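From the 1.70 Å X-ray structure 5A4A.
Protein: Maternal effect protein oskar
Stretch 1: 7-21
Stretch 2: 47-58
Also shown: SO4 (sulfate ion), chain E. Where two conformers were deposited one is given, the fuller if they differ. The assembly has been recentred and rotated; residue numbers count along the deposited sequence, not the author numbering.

Stretch 1, residues 7-21: YNDSLLTINSDYDAY
Stretch 2, residues 47-58: RHERVLQSGLCV

Two mostly irregular segments, advancing the same way overall, meet over 457 Å²: polar contacts through Asn-8 hold one end, and at the other the turn Ser-54 to Cys-57 packs against Ile-14, Asp-19 and Ala-20. His-48 CA (chi1 m) lies 8.6 Å from Asn-8 CA. A sulfate, probably from the crystallisation liquor, bridges the two: its O2 accepts from His-48 ND1 at 2.8 Å and from Asn-8 ND2 at 2.9 Å. Asn-8 (t) ND2 also donates to Glu-49 OE2 at 2.8 Å, nearly straight at 166°, while OD1 accepts from Ser-10 N, within the 3-10 segment 9-11. Glu-49 (m, p) points toward stretch 1, its carboxylate supplying the amide's acceptor. Leu-11 (m, t) lays CD2 3.6 Å from Gln-53 OE1 (p, t).

Gln-53 to Cys-57, Asp-19 and Ala-20 are buried. After strand 53-54, a type II' turn is closed by Ser-54 N to Cys-57 O (2.8 Å) and Cys-57 N to Ser-54 O (3.1 Å). Ser-54 OG (t) lies 3.1 Å from Ala-20 N. Gly-55 (60/-130) has a positive phi that favours glycine; a CB would clash with Asp-19 CB. Gly-55 N donates weakly to Asp-19 OD1 (3.0 Å). Leu-56 CG (m, t) and Ile-14 CD1 (p, t) form an apolar pair at 4.1 Å; a water joins Leu-56 N to Ala-20 O. Cys-57 SG (m) packs 3.8 Å from Ala-20 CB, small enough to fit.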

# COMPACT_ATOMS: atom_id res chain seq x y z
N TYR A 7 11.29 -14.85 14.19
CA TYR A 7 10.08 -14.55 13.46
C TYR A 7 9.78 -15.78 12.63
O TYR A 7 10.60 -16.69 12.55
CB TYR A 7 10.28 -13.32 12.56
CG TYR A 7 11.54 -13.39 11.72
CD1 TYR A 7 11.54 -13.98 10.46
CD2 TYR A 7 12.74 -12.88 12.19
CE1 TYR A 7 12.69 -14.05 9.69
CE2 TYR A 7 13.90 -12.94 11.43
CZ TYR A 7 13.87 -13.53 10.18
OH TYR A 7 15.01 -13.60 9.43
N ASN A 8 8.60 -15.82 12.03
CA ASN A 8 8.23 -16.93 11.17
C ASN A 8 9.11 -16.96 9.91
O ASN A 8 9.05 -16.05 9.11
CB ASN A 8 6.74 -16.80 10.82
CG ASN A 8 6.23 -17.94 9.98
OD1 ASN A 8 6.94 -18.91 9.73
ND2 ASN A 8 5.00 -17.83 9.52
N ASP A 9 9.92 -18.01 9.74
CA ASP A 9 10.80 -18.12 8.57
C ASP A 9 10.03 -18.06 7.24
O ASP A 9 10.56 -17.61 6.21
CB ASP A 9 11.61 -19.43 8.64
CG ASP A 9 12.58 -19.58 7.49
OD1 ASP A 9 13.59 -18.85 7.47
OD2 ASP A 9 12.35 -20.44 6.62
N SER A 10 8.78 -18.50 7.27
CA SER A 10 7.94 -18.49 6.07
C SER A 10 7.72 -17.08 5.52
O SER A 10 7.38 -16.92 4.35
CB SER A 10 6.59 -19.13 6.36
OG SER A 10 6.75 -20.49 6.73
N LEU A 11 7.91 -16.07 6.35
CA LEU A 11 7.73 -14.69 5.91
C LEU A 11 8.82 -14.24 4.93
O LEU A 11 8.65 -13.28 4.19
CB LEU A 11 7.67 -13.74 7.11
CG LEU A 11 6.44 -13.86 8.03
CD1 LEU A 11 6.63 -13.02 9.29
CD2 LEU A 11 5.16 -13.45 7.30
N LEU A 12 9.94 -14.96 4.92
CA LEU A 12 11.08 -14.57 4.10
C LEU A 12 10.85 -14.85 2.62
O LEU A 12 11.52 -14.28 1.76
CB LEU A 12 12.35 -15.29 4.58
CG LEU A 12 12.97 -14.78 5.88
CD1 LEU A 12 13.90 -15.83 6.46
CD2 LEU A 12 13.73 -13.50 5.65
N THR A 13 9.91 -15.74 2.34
CA THR A 13 9.69 -16.18 0.97
C THR A 13 8.29 -15.85 0.53
O THR A 13 7.32 -16.16 1.22
CB THR A 13 9.90 -17.70 0.84
OG1 THR A 13 11.26 -18.01 1.19
CG2 THR A 13 9.63 -18.16 -0.59
N ILE A 14 8.17 -15.21 -0.63
CA ILE A 14 6.85 -15.00 -1.19
C ILE A 14 6.75 -15.75 -2.51
O ILE A 14 7.77 -16.08 -3.14
CB ILE A 14 6.50 -13.51 -1.32
CG1 ILE A 14 7.48 -12.79 -2.26
CG2 ILE A 14 6.50 -12.85 0.05
CD1 ILE A 14 7.11 -11.34 -2.48
N ASN A 15 5.52 -16.05 -2.91
CA ASN A 15 5.27 -16.88 -4.07
C ASN A 15 3.97 -16.43 -4.72
O ASN A 15 2.94 -16.31 -4.05
CB ASN A 15 5.16 -18.34 -3.63
CG ASN A 15 5.03 -19.31 -4.80
OD1 ASN A 15 4.59 -18.95 -5.89
ND2 ASN A 15 5.40 -20.56 -4.55
N SER A 16 4.02 -16.18 -6.03
CA SER A 16 2.84 -15.68 -6.74
C SER A 16 1.66 -16.67 -6.76
O SER A 16 0.54 -16.28 -7.08
CB SER A 16 3.21 -15.25 -8.16
OG SER A 16 3.54 -16.37 -8.95
N ASP A 17 1.90 -17.93 -6.41
CA ASP A 17 0.82 -18.91 -6.34
C ASP A 17 -0.20 -18.58 -5.26
O ASP A 17 -1.38 -18.92 -5.40
CB ASP A 17 1.37 -20.32 -6.12
CG ASP A 17 2.00 -20.91 -7.36
OD1 ASP A 17 1.75 -20.39 -8.47
OD2 ASP A 17 2.74 -21.91 -7.24
N TYR A 18 0.25 -17.92 -4.19
CA TYR A 18 -0.58 -17.67 -3.01
C TYR A 18 -0.52 -16.23 -2.51
O TYR A 18 -1.46 -15.74 -1.89
CB TYR A 18 -0.15 -18.58 -1.86
CG TYR A 18 -0.15 -20.05 -2.22
CD1 TYR A 18 -1.34 -20.75 -2.34
CD2 TYR A 18 1.04 -20.73 -2.44
CE1 TYR A 18 -1.36 -22.09 -2.67
CE2 TYR A 18 1.03 -22.08 -2.78
CZ TYR A 18 -0.17 -22.75 -2.89
OH TYR A 18 -0.19 -24.09 -3.21
N ASP A 19 0.60 -15.56 -2.75
CA ASP A 19 0.79 -14.20 -2.24
C ASP A 19 0.37 -13.12 -3.24
O ASP A 19 0.23 -13.38 -4.43
CB ASP A 19 2.24 -13.98 -1.80
CG ASP A 19 2.65 -14.89 -0.65
OD1 ASP A 19 1.88 -15.01 0.33
OD2 ASP A 19 3.73 -15.49 -0.73
N ALA A 20 0.16 -11.91 -2.73
CA ALA A 20 -0.38 -10.82 -3.55
C ALA A 20 0.61 -10.41 -4.62
O ALA A 20 1.69 -9.93 -4.31
CB ALA A 20 -0.73 -9.62 -2.67
N TYR A 21 0.22 -10.63 -5.88
CA TYR A 21 1.01 -10.21 -7.05
C TYR A 21 0.10 -9.57 -8.10
O TYR A 21 -1.07 -9.95 -8.24
CB TYR A 21 1.67 -11.43 -7.69
CG TYR A 21 3.03 -11.82 -7.16
CD1 TYR A 21 3.17 -12.33 -5.88
CD2 TYR A 21 4.17 -11.72 -7.96
CE1 TYR A 21 4.41 -12.71 -5.40
CE2 TYR A 21 5.41 -12.10 -7.49
CZ TYR A 21 5.52 -12.59 -6.20
OH TYR A 21 6.74 -12.97 -5.70
N ARG A 47 -1.71 -18.38 6.71
CA ARG A 47 -2.55 -19.02 7.73
C ARG A 47 -2.05 -18.90 9.17
O ARG A 47 -2.83 -19.02 10.11
CB ARG A 47 -2.90 -20.47 7.35
CG ARG A 47 -1.76 -21.34 6.88
CD ARG A 47 -2.29 -22.53 6.05
NE ARG A 47 -2.27 -22.29 4.60
N HIS A 48 -0.76 -18.63 9.36
CA HIS A 48 -0.19 -18.66 10.71
C HIS A 48 -0.04 -17.30 11.38
O HIS A 48 0.43 -17.22 12.51
CB HIS A 48 1.15 -19.41 10.72
CG HIS A 48 1.05 -20.79 10.17
ND1 HIS A 48 1.88 -21.26 9.17
CD2 HIS A 48 0.20 -21.81 10.46
CE1 HIS A 48 1.56 -22.50 8.88
NE2 HIS A 48 0.54 -22.86 9.65
N GLU A 49 -0.43 -16.24 10.67
CA GLU A 49 -0.36 -14.89 11.22
C GLU A 49 -1.72 -14.37 11.67
O GLU A 49 -2.71 -14.46 10.94
CB GLU A 49 0.25 -13.90 10.22
CG GLU A 49 1.77 -13.89 10.20
CD GLU A 49 2.34 -15.11 9.52
OE1 GLU A 49 1.99 -15.36 8.34
OE2 GLU A 49 3.13 -15.84 10.15
N ARG A 50 -1.75 -13.81 12.88
CA ARG A 50 -2.96 -13.23 13.46
C ARG A 50 -3.49 -12.10 12.60
O ARG A 50 -4.69 -12.01 12.31
CB ARG A 50 -2.67 -12.67 14.85
CG ARG A 50 -2.24 -13.70 15.85
CD ARG A 50 -2.15 -13.13 17.26
NE ARG A 50 -1.01 -12.24 17.46
CZ ARG A 50 0.24 -12.65 17.60
NH1 ARG A 50 0.53 -13.94 17.54
NH2 ARG A 50 1.22 -11.77 17.78
N VAL A 51 -2.57 -11.23 12.19
CA VAL A 51 -2.90 -10.07 11.38
C VAL A 51 -2.96 -10.53 9.92
O VAL A 51 -2.09 -11.25 9.45
CB VAL A 51 -1.85 -8.95 11.57
CG1 VAL A 51 -2.04 -7.84 10.54
CG2 VAL A 51 -1.95 -8.40 12.99
N LEU A 52 -4.03 -10.13 9.24
CA LEU A 52 -4.29 -10.60 7.90
C LEU A 52 -3.20 -10.09 6.97
O LEU A 52 -2.86 -8.90 7.00
CB LEU A 52 -5.61 -10.04 7.41
CG LEU A 52 -6.48 -10.88 6.49
CD1 LEU A 52 -6.84 -12.19 7.19
CD2 LEU A 52 -7.73 -10.09 6.16
N GLN A 53 -2.66 -10.97 6.13
CA GLN A 53 -1.66 -10.55 5.16
C GLN A 53 -1.53 -11.57 4.05
O GLN A 53 -1.96 -12.71 4.19
CB GLN A 53 -0.31 -10.35 5.85
CG GLN A 53 0.20 -11.59 6.60
CD GLN A 53 1.24 -11.22 7.65
OE1 GLN A 53 2.44 -11.15 7.36
NE2 GLN A 53 0.77 -10.94 8.87
N SER A 54 -0.94 -11.14 2.94
CA SER A 54 -0.68 -12.01 1.81
C SER A 54 0.56 -11.42 1.16
O SER A 54 0.50 -10.34 0.62
CB SER A 54 -1.82 -11.96 0.80
OG SER A 54 -1.57 -12.81 -0.31
N GLY A 55 1.68 -12.12 1.27
CA GLY A 55 2.94 -11.59 0.77
C GLY A 55 3.30 -10.29 1.47
O GLY A 55 3.28 -10.22 2.71
N LEU A 56 3.64 -9.27 0.69
CA LEU A 56 4.03 -7.98 1.23
C LEU A 56 2.84 -7.04 1.46
O LEU A 56 3.03 -5.86 1.77
CB LEU A 56 5.08 -7.32 0.32
CG LEU A 56 6.31 -8.19 0.03
CD1 LEU A 56 7.24 -7.48 -0.96
CD2 LEU A 56 7.06 -8.53 1.30
N CYS A 57 1.62 -7.55 1.30
CA CYS A 57 0.43 -6.81 1.69
C CYS A 57 -0.02 -7.24 3.08
O CYS A 57 -0.43 -8.37 3.27
CB CYS A 57 -0.72 -7.05 0.70
SG CYS A 57 -0.43 -6.24 -0.90
N VAL A 58 0.06 -6.32 4.04
CA VAL A 58 -0.20 -6.64 5.45
C VAL A 58 -1.16 -5.61 6.06
O VAL A 58 -0.94 -4.41 5.93
CB VAL A 58 1.12 -6.60 6.27
CG1 VAL A 58 0.87 -7.00 7.73
CG2 VAL A 58 2.20 -7.50 5.62
S SO4 E . 2.69 -18.61 6.89
O1 SO4 E . 1.35 -18.46 7.45
O2 SO4 E . 3.49 -19.49 7.76
O3 SO4 E . 2.60 -19.18 5.55
O4 SO4 E . 3.35 -17.32 6.83
O HOH W 1 3.36 -9.43 -2.14